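Local coordinates for adenosine kinase, putative (Trypanosoma brucei, PDB 3OTX), which probably phosphorylates adenosine to AMP at the expense of ATP in purine salvage, as a magnesium-dependent kinase of the PfkB family, at residues L215-A228 and P254-D268. The protein carries 1 engineered substitution. Numbering follows the deposited sequence.
With AP5 (bis(adenosine)-5'-pentaphosphate), chain C.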
loop_
_atom_site.group_PDB
_atom_site.type_symbol
_atom_site.label_atom_id
_atom_site.label_comp_id
_atom_site.label_asym_id
_atom_site.label_seq_id
_atom_site.Cartn_x
_atom_site.Cartn_y
_atom_site.Cartn_z
ATOM N N LEU A 215 8.474 -1.234 -13.554
ATOM C CA LEU A 215 9.339 -0.124 -13.122
ATOM C C LEU A 215 9.611 0.977 -14.174
ATOM O O LEU A 215 9.588 2.147 -13.840
ATOM C CB LEU A 215 10.667 -0.642 -12.575
ATOM C CG LEU A 215 10.530 -1.311 -11.210
ATOM C CD1 LEU A 215 11.850 -2.073 -10.983
ATOM C CD2 LEU A 215 10.267 -0.276 -10.142
ATOM N N PRO A 216 9.860 0.596 -15.440
ATOM C CA PRO A 216 10.114 1.658 -16.442
ATOM C C PRO A 216 8.961 2.669 -16.549
ATOM O O PRO A 216 9.183 3.827 -16.895
ATOM C CB PRO A 216 10.228 0.890 -17.750
ATOM C CG PRO A 216 10.534 -0.516 -17.362
ATOM C CD PRO A 216 9.881 -0.747 -16.035
ATOM N N TYR A 217 7.734 2.223 -16.262
ATOM C CA TYR A 217 6.556 3.091 -16.379
ATOM C C TYR A 217 6.259 3.797 -15.058
ATOM O O TYR A 217 5.279 4.526 -14.945
ATOM C CB TYR A 217 5.324 2.242 -16.718
ATOM C CG TYR A 217 5.252 1.544 -18.045
ATOM C CD1 TYR A 217 5.556 0.179 -18.157
ATOM C CD2 TYR A 217 4.777 2.216 -19.178
ATOM C CE1 TYR A 217 5.435 -0.484 -19.385
ATOM C CE2 TYR A 217 4.640 1.570 -20.394
ATOM C CZ TYR A 217 4.972 0.228 -20.496
ATOM O OH TYR A 217 4.822 -0.402 -21.718
ATOM N N THR A 218 7.078 3.531 -14.036
ATOM C CA THR A 218 6.802 4.005 -12.689
ATOM C C THR A 218 7.518 5.327 -12.456
ATOM O O THR A 218 8.758 5.391 -12.502
ATOM C CB THR A 218 7.202 2.959 -11.650
ATOM O OG1 THR A 218 6.431 1.756 -11.866
ATOM C CG2 THR A 218 6.899 3.471 -10.236
ATOM N N ASP A 219 6.740 6.387 -12.230
ATOM C CA ASP A 219 7.339 7.666 -11.857
ATOM C C ASP A 219 7.831 7.708 -10.399
ATOM O O ASP A 219 8.978 8.120 -10.160
ATOM C CB ASP A 219 6.363 8.792 -12.113
ATOM C CG ASP A 219 5.827 8.769 -13.523
ATOM O OD1 ASP A 219 6.598 8.997 -14.472
ATOM O OD2 ASP A 219 4.638 8.523 -13.702
ATOM N N ILE A 220 7.014 7.257 -9.436
ATOM C CA ILE A 220 7.407 7.392 -8.046
ATOM C C ILE A 220 7.420 5.987 -7.433
ATOM O O ILE A 220 6.450 5.248 -7.530
ATOM C CB ILE A 220 6.447 8.319 -7.277
ATOM C CG1 ILE A 220 6.346 9.688 -7.978
ATOM C CG2 ILE A 220 6.885 8.438 -5.822
ATOM C CD1 ILE A 220 5.913 10.821 -7.068
ATOM N N ILE A 221 8.552 5.643 -6.834
ATOM C CA ILE A 221 8.706 4.398 -6.133
ATOM C C ILE A 221 8.799 4.729 -4.651
ATOM O O ILE A 221 9.643 5.527 -4.244
ATOM C CB ILE A 221 9.995 3.683 -6.527
ATOM C CG1 ILE A 221 10.019 3.384 -8.048
ATOM C CG2 ILE A 221 10.166 2.414 -5.658
ATOM C CD1 ILE A 221 11.378 2.980 -8.580
ATOM N N VAL A 222 7.926 4.110 -3.853
ATOM C CA VAL A 222 7.887 4.364 -2.406
ATOM C C VAL A 222 8.168 3.023 -1.710
ATOM O O VAL A 222 7.681 1.971 -2.144
ATOM C CB VAL A 222 6.507 4.916 -1.989
ATOM C CG1 VAL A 222 6.433 5.150 -0.467
ATOM C CG2 VAL A 222 6.243 6.235 -2.695
ATOM N N ALA A 223 9.001 3.044 -0.663
ATOM C CA ALA A 223 9.267 1.835 0.121
ATOM C C ALA A 223 9.755 2.205 1.503
ATOM O O ALA A 223 9.950 3.360 1.797
ATOM C CB ALA A 223 10.302 0.976 -0.553
ATOM N N ASN A 224 9.931 1.209 2.352
ATOM C CA ASN A 224 10.616 1.428 3.613
ATOM C C ASN A 224 12.087 1.012 3.541
ATOM O O ASN A 224 12.567 0.554 2.504
ATOM C CB ASN A 224 9.879 0.707 4.753
ATOM C CG ASN A 224 9.903 -0.790 4.603
ATOM O OD1 ASN A 224 10.598 -1.334 3.742
ATOM N ND2 ASN A 224 9.143 -1.475 5.438
ATOM N N ARG A 225 12.778 1.119 4.675
ATOM C CA ARG A 225 14.222 0.856 4.734
ATOM C C ARG A 225 14.531 -0.595 4.315
ATOM O O ARG A 225 15.463 -0.871 3.538
ATOM C CB ARG A 225 14.707 1.093 6.169
ATOM C CG ARG A 225 16.221 1.130 6.289
ATOM C CD ARG A 225 16.683 0.853 7.719
ATOM N NE ARG A 225 16.603 2.000 8.641
ATOM C CZ ARG A 225 15.569 2.282 9.431
ATOM N NH1 ARG A 225 14.469 1.529 9.388
ATOM N NH2 ARG A 225 15.633 3.329 10.273
ATOM N N HIS A 226 13.729 -1.521 4.820
ATOM C CA HIS A 226 13.963 -2.927 4.575
ATOM C C HIS A 226 13.778 -3.301 3.100
ATOM O O HIS A 226 14.615 -4.013 2.524
ATOM C CB HIS A 226 13.039 -3.736 5.466
ATOM C CG HIS A 226 13.381 -5.184 5.541
ATOM N ND1 HIS A 226 13.101 -5.946 6.652
ATOM C CD2 HIS A 226 13.989 -6.016 4.656
ATOM C CE1 HIS A 226 13.511 -7.186 6.449
ATOM N NE2 HIS A 226 14.062 -7.254 5.250
ATOM N N GLU A 227 12.686 -2.815 2.511
ATOM C CA GLU A 227 12.372 -3.053 1.114
ATOM C C GLU A 227 13.428 -2.402 0.241
ATOM O O GLU A 227 13.776 -2.959 -0.798
ATOM C CB GLU A 227 11.001 -2.482 0.804
ATOM C CG GLU A 227 9.856 -3.269 1.452
ATOM C CD GLU A 227 8.615 -2.406 1.645
ATOM O OE1 GLU A 227 8.542 -1.272 1.095
ATOM O OE2 GLU A 227 7.699 -2.841 2.369
ATOM N N ALA A 228 13.938 -1.239 0.639
ATOM C CA ALA A 228 14.997 -0.602 -0.141
ATOM C C ALA A 228 16.247 -1.486 -0.181
ATOM O O ALA A 228 16.869 -1.669 -1.248
ATOM C CB ALA A 228 15.335 0.822 0.409
ATOM N N PRO A 254 15.500 1.370 -15.092
ATOM C CA PRO A 254 14.941 1.853 -16.362
ATOM C C PRO A 254 13.760 2.787 -16.099
ATOM O O PRO A 254 12.969 2.517 -15.203
ATOM C CB PRO A 254 14.462 0.558 -17.023
ATOM C CG PRO A 254 15.477 -0.450 -16.581
ATOM C CD PRO A 254 15.773 -0.079 -15.128
ATOM N N TYR A 255 13.694 3.886 -16.849
ATOM C CA TYR A 255 12.605 4.852 -16.718
ATOM C C TYR A 255 12.331 5.472 -18.082
ATOM O O TYR A 255 13.238 6.035 -18.704
ATOM C CB TYR A 255 12.976 5.972 -15.740
ATOM C CG TYR A 255 11.907 7.019 -15.554
ATOM C CD1 TYR A 255 10.602 6.660 -15.186
ATOM C CD2 TYR A 255 12.188 8.371 -15.735
ATOM C CE1 TYR A 255 9.612 7.623 -15.000
ATOM C CE2 TYR A 255 11.201 9.365 -15.558
ATOM C CZ TYR A 255 9.920 8.978 -15.177
ATOM O OH TYR A 255 8.960 9.964 -15.031
ATOM N N THR A 256 11.082 5.360 -18.525
ATOM C CA THR A 256 10.683 5.878 -19.839
ATOM C C THR A 256 9.672 7.025 -19.731
ATOM O O THR A 256 9.070 7.426 -20.727
ATOM C CB THR A 256 10.066 4.755 -20.710
ATOM O OG1 THR A 256 8.963 4.149 -20.037
ATOM C CG2 THR A 256 11.108 3.670 -21.045
ATOM N N GLY A 257 9.464 7.543 -18.523
ATOM C CA GLY A 257 8.504 8.626 -18.343
ATOM C C GLY A 257 9.088 10.012 -18.519
ATOM O O GLY A 257 10.279 10.174 -18.760
ATOM N N THR A 258 8.224 11.014 -18.364
ATOM C CA THR A 258 8.592 12.404 -18.581
ATOM C C THR A 258 8.370 13.276 -17.349
ATOM O O THR A 258 8.927 14.387 -17.280
ATOM C CB THR A 258 7.818 13.017 -19.770
ATOM O OG1 THR A 258 6.417 12.914 -19.518
ATOM C CG2 THR A 258 8.146 12.293 -21.074
ATOM N N LYS A 259 7.567 12.784 -16.389
ATOM C CA LYS A 259 7.262 13.564 -15.166
ATOM C C LYS A 259 8.468 13.681 -14.243
ATOM O O LYS A 259 8.578 14.654 -13.518
ATOM C CB LYS A 259 6.095 12.964 -14.362
ATOM C CG LYS A 259 4.718 13.028 -15.039
ATOM C CD LYS A 259 4.162 14.442 -15.092
ATOM C CE LYS A 259 2.872 14.446 -15.868
ATOM N NZ LYS A 259 2.154 15.728 -15.726
ATOM N N GLY A 260 9.340 12.676 -14.264
ATOM C CA GLY A 260 10.574 12.669 -13.478
ATOM C C GLY A 260 10.419 11.552 -12.465
ATOM O O GLY A 260 9.372 11.420 -11.821
ATOM N N ARG A 261 11.451 10.729 -12.349
ATOM C CA ARG A 261 11.482 9.635 -11.380
ATOM C C ARG A 261 11.783 10.166 -9.972
ATOM O O ARG A 261 12.702 10.974 -9.783
ATOM C CB ARG A 261 12.508 8.588 -11.887
ATOM C CG ARG A 261 13.056 7.579 -10.906
ATOM C CD ARG A 261 12.040 6.501 -10.427
ATOM N NE ARG A 261 11.454 5.641 -11.488
ATOM C CZ ARG A 261 12.118 4.756 -12.241
ATOM N NH1 ARG A 261 13.436 4.612 -12.151
ATOM N NH2 ARG A 261 11.451 4.025 -13.135
ATOM N N VAL A 262 10.975 9.732 -9.001
ATOM C CA VAL A 262 11.110 10.132 -7.600
ATOM C C VAL A 262 11.210 8.837 -6.797
ATOM O O VAL A 262 10.469 7.884 -7.061
ATOM C CB VAL A 262 9.863 10.928 -7.106
ATOM C CG1 VAL A 262 9.993 11.383 -5.616
ATOM C CG2 VAL A 262 9.573 12.111 -8.017
ATOM N N VAL A 263 12.086 8.803 -5.798
ATOM C CA VAL A 263 12.175 7.648 -4.929
ATOM C C VAL A 263 12.034 8.138 -3.492
ATOM O O VAL A 263 12.685 9.111 -3.093
ATOM C CB VAL A 263 13.492 6.880 -5.157
ATOM C CG1 VAL A 263 13.601 5.660 -4.277
ATOM C CG2 VAL A 263 13.627 6.431 -6.649
ATOM N N VAL A 264 11.177 7.470 -2.718
ATOM C CA VAL A 264 10.898 7.871 -1.336
ATOM C C VAL A 264 11.045 6.636 -0.458
ATOM O O VAL A 264 10.277 5.691 -0.619
ATOM C CB VAL A 264 9.437 8.359 -1.204
ATOM C CG1 VAL A 264 9.128 8.787 0.246
ATOM C CG2 VAL A 264 9.144 9.517 -2.172
ATOM N N PHE A 265 11.997 6.639 0.469
ATOM C CA PHE A 265 12.213 5.502 1.374
ATOM C C PHE A 265 12.070 5.988 2.812
ATOM O O PHE A 265 12.857 6.830 3.282
ATOM C CB PHE A 265 13.624 4.898 1.221
ATOM C CG PHE A 265 13.883 4.223 -0.088
ATOM C CD1 PHE A 265 12.872 3.527 -0.748
ATOM C CD2 PHE A 265 15.179 4.244 -0.636
ATOM C CE1 PHE A 265 13.135 2.864 -1.955
ATOM C CE2 PHE A 265 15.448 3.584 -1.841
ATOM C CZ PHE A 265 14.411 2.909 -2.489
ATOM N N THR A 266 11.073 5.452 3.501
ATOM C CA THR A 266 10.828 5.801 4.889
ATOM C C THR A 266 11.718 4.967 5.804
ATOM O O THR A 266 12.144 3.852 5.451
ATOM C CB THR A 266 9.349 5.629 5.290
ATOM O OG1 THR A 266 8.966 4.256 5.111
ATOM C CG2 THR A 266 8.443 6.492 4.413
ATOM N N ARG A 267 11.984 5.532 6.992
ATOM C CA ARG A 267 12.944 4.944 7.906
ATOM C C ARG A 267 12.474 4.950 9.357
ATOM O O ARG A 267 13.277 5.120 10.258
ATOM C CB ARG A 267 14.329 5.602 7.759
ATOM C CG ARG A 267 14.934 5.365 6.347
ATOM C CD ARG A 267 16.422 5.603 6.395
ATOM N NE ARG A 267 16.662 7.008 6.670
ATOM C CZ ARG A 267 17.844 7.585 6.496
ATOM N NH1 ARG A 267 18.879 6.859 6.076
ATOM N NH2 ARG A 267 17.998 8.880 6.745
ATOM N N ASP A 268 11.190 4.658 9.559
ATOM C CA ASP A 268 10.514 4.779 10.885
ATOM C C ASP A 268 10.835 6.095 11.626
ATOM O O ASP A 268 10.408 7.157 11.140
ATOM C CB ASP A 268 10.652 3.525 11.795
ATOM C CG ASP A 268 12.083 3.077 11.991
ATOM O OD1 ASP A 268 12.726 3.507 12.966
ATOM O OD2 ASP A 268 12.567 2.305 11.131
HETATM P PA AP5 C . 7.991 3.053 8.562
HETATM O O1A AP5 C . 8.266 2.224 9.813
HETATM O O2A AP5 C . 9.224 3.344 7.729
HETATM O O3A AP5 C . 6.923 2.373 7.568
HETATM P PB AP5 C . 6.777 0.801 7.230
HETATM O O1B AP5 C . 8.009 0.021 7.570
HETATM O O2B AP5 C . 6.270 0.717 5.832
HETATM O O3B AP5 C . 5.619 0.447 8.264
HETATM P PG AP5 C . 5.102 -0.919 8.898
HETATM O O1G AP5 C . 4.445 -0.568 10.198
HETATM O O2G AP5 C . 6.183 -1.941 9.174
HETATM O O3G AP5 C . 4.025 -1.306 7.850
HETATM P PD AP5 C . 3.043 -2.588 7.779
HETATM O O1D AP5 C . 3.215 -3.562 8.930
HETATM O O2D AP5 C . 3.178 -3.104 6.374
HETATM O O3D AP5 C . 1.617 -1.880 8.019
HETATM P PE AP5 C . 0.688 -1.208 6.883
HETATM O O1E AP5 C . 1.550 -0.469 5.899
HETATM O O2E AP5 C . -0.441 -0.436 7.561
HETATM O O5F AP5 C . 7.209 4.374 9.025
HETATM C C5F AP5 C . 6.657 5.272 8.063
HETATM C C4F AP5 C . 6.505 6.633 8.696
HETATM O O4F AP5 C . 5.742 6.528 9.906
HETATM C C3F AP5 C . 7.811 7.267 9.167
HETATM O O3F AP5 C . 8.403 7.979 8.108
HETATM C C2F AP5 C . 7.387 8.111 10.334
HETATM O O2F AP5 C . 6.853 9.328 9.873
HETATM C C1F AP5 C . 6.234 7.299 10.932
HETATM N N9A AP5 C . 6.660 6.371 12.019
HETATM C C8A AP5 C . 6.730 4.976 11.949
HETATM N N7A AP5 C . 7.142 4.523 13.165
HETATM C C5A AP5 C . 7.314 5.583 13.990
HETATM C C6A AP5 C . 7.671 5.709 15.315
HETATM N N6A AP5 C . 7.839 4.644 16.104
HETATM N N1A AP5 C . 7.736 6.965 15.868
HETATM C C2A AP5 C . 7.431 8.104 15.141
HETATM N N3A AP5 C . 7.064 7.963 13.819
HETATM C C4A AP5 C . 6.984 6.738 13.265
HETATM O O5J AP5 C . 0.067 -2.489 6.100
HETATM C C5J AP5 C . -0.753 -3.410 6.800
HETATM C C4J AP5 C . -1.751 -3.902 5.766
HETATM O O4J AP5 C . -1.112 -4.770 4.816
HETATM C C3J AP5 C . -2.859 -4.785 6.350
HETATM O O3J AP5 C . -4.052 -4.003 6.404
HETATM C C2J AP5 C . -2.955 -5.981 5.389
HETATM O O2J AP5 C . -4.287 -6.290 4.995
HETATM C C1J AP5 C . -2.146 -5.501 4.209
HETATM N N9B AP5 C . -1.608 -6.591 3.382
HETATM C C8B AP5 C . -0.784 -7.589 3.828
HETATM N N7B AP5 C . -0.553 -8.412 2.772
HETATM C C5B AP5 C . -1.222 -7.933 1.676
HETATM C C6B AP5 C . -1.322 -8.373 0.351
HETATM N N6B AP5 C . -0.780 -9.516 -0.100
HETATM N N1B AP5 C . -2.130 -7.633 -0.468
HETATM C C2B AP5 C . -2.742 -6.456 -0.101
HETATM N N3B AP5 C . -2.679 -6.047 1.216
HETATM C C4B AP5 C . -1.892 -6.771 2.067
HETATM O O HOH W 1 5.830 10.401 -16.757
#
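Ala228 CB sits squarely over the Phe265 ring, 3.4 Å from its centroid, while Val263 CG1 lies against the opposite face near its rim and Ala223 CB lies 3.6 Å from Phe265 CD1. Ala223, Val263 and Phe265 share one sheet face; on the other Ile220 and Val222 run alongside Val262 and Val264, and helix 300-311 packs on Ile220, Val222 and Val264. Between these two layers strands 220-224 and 262-267 pair in parallel through a regular backbone ladder from Asp219 O to Thr266 N. They are neighbours in the central sheet of the ribokinase-like fold, joined by a right-handed beta-alpha-beta crossover, and their C-terminal ends reach the inhibitor AP5 at residues that bind ADP. There Asn224 ND2 donates to AP5 O1B (2.8 Å), and Thr266 OG1 and Asp268 N to AP5 O2A. Asn224 OD1 accepts from Glu227 N and Glu227 OE1 from Asn224 N, a capping box that holds the amide with ND2 turned to the phosphate. Arg225 NH1 meets Asp268 OD2 at 2.7 Å in the guanidinium plane, and Glu270 takes a second salt bridge from NH2. At the far end Arg261, folded at chi2 (70°) and chi3 (60°), grips Thr218 O side-on with NE (2.9 Å) and NH2. Tyr255 OH donates to the anti lone pair of Asp219 OD1 (2.6 Å), its ring sandwiched between Arg261 CB and Gly257 N.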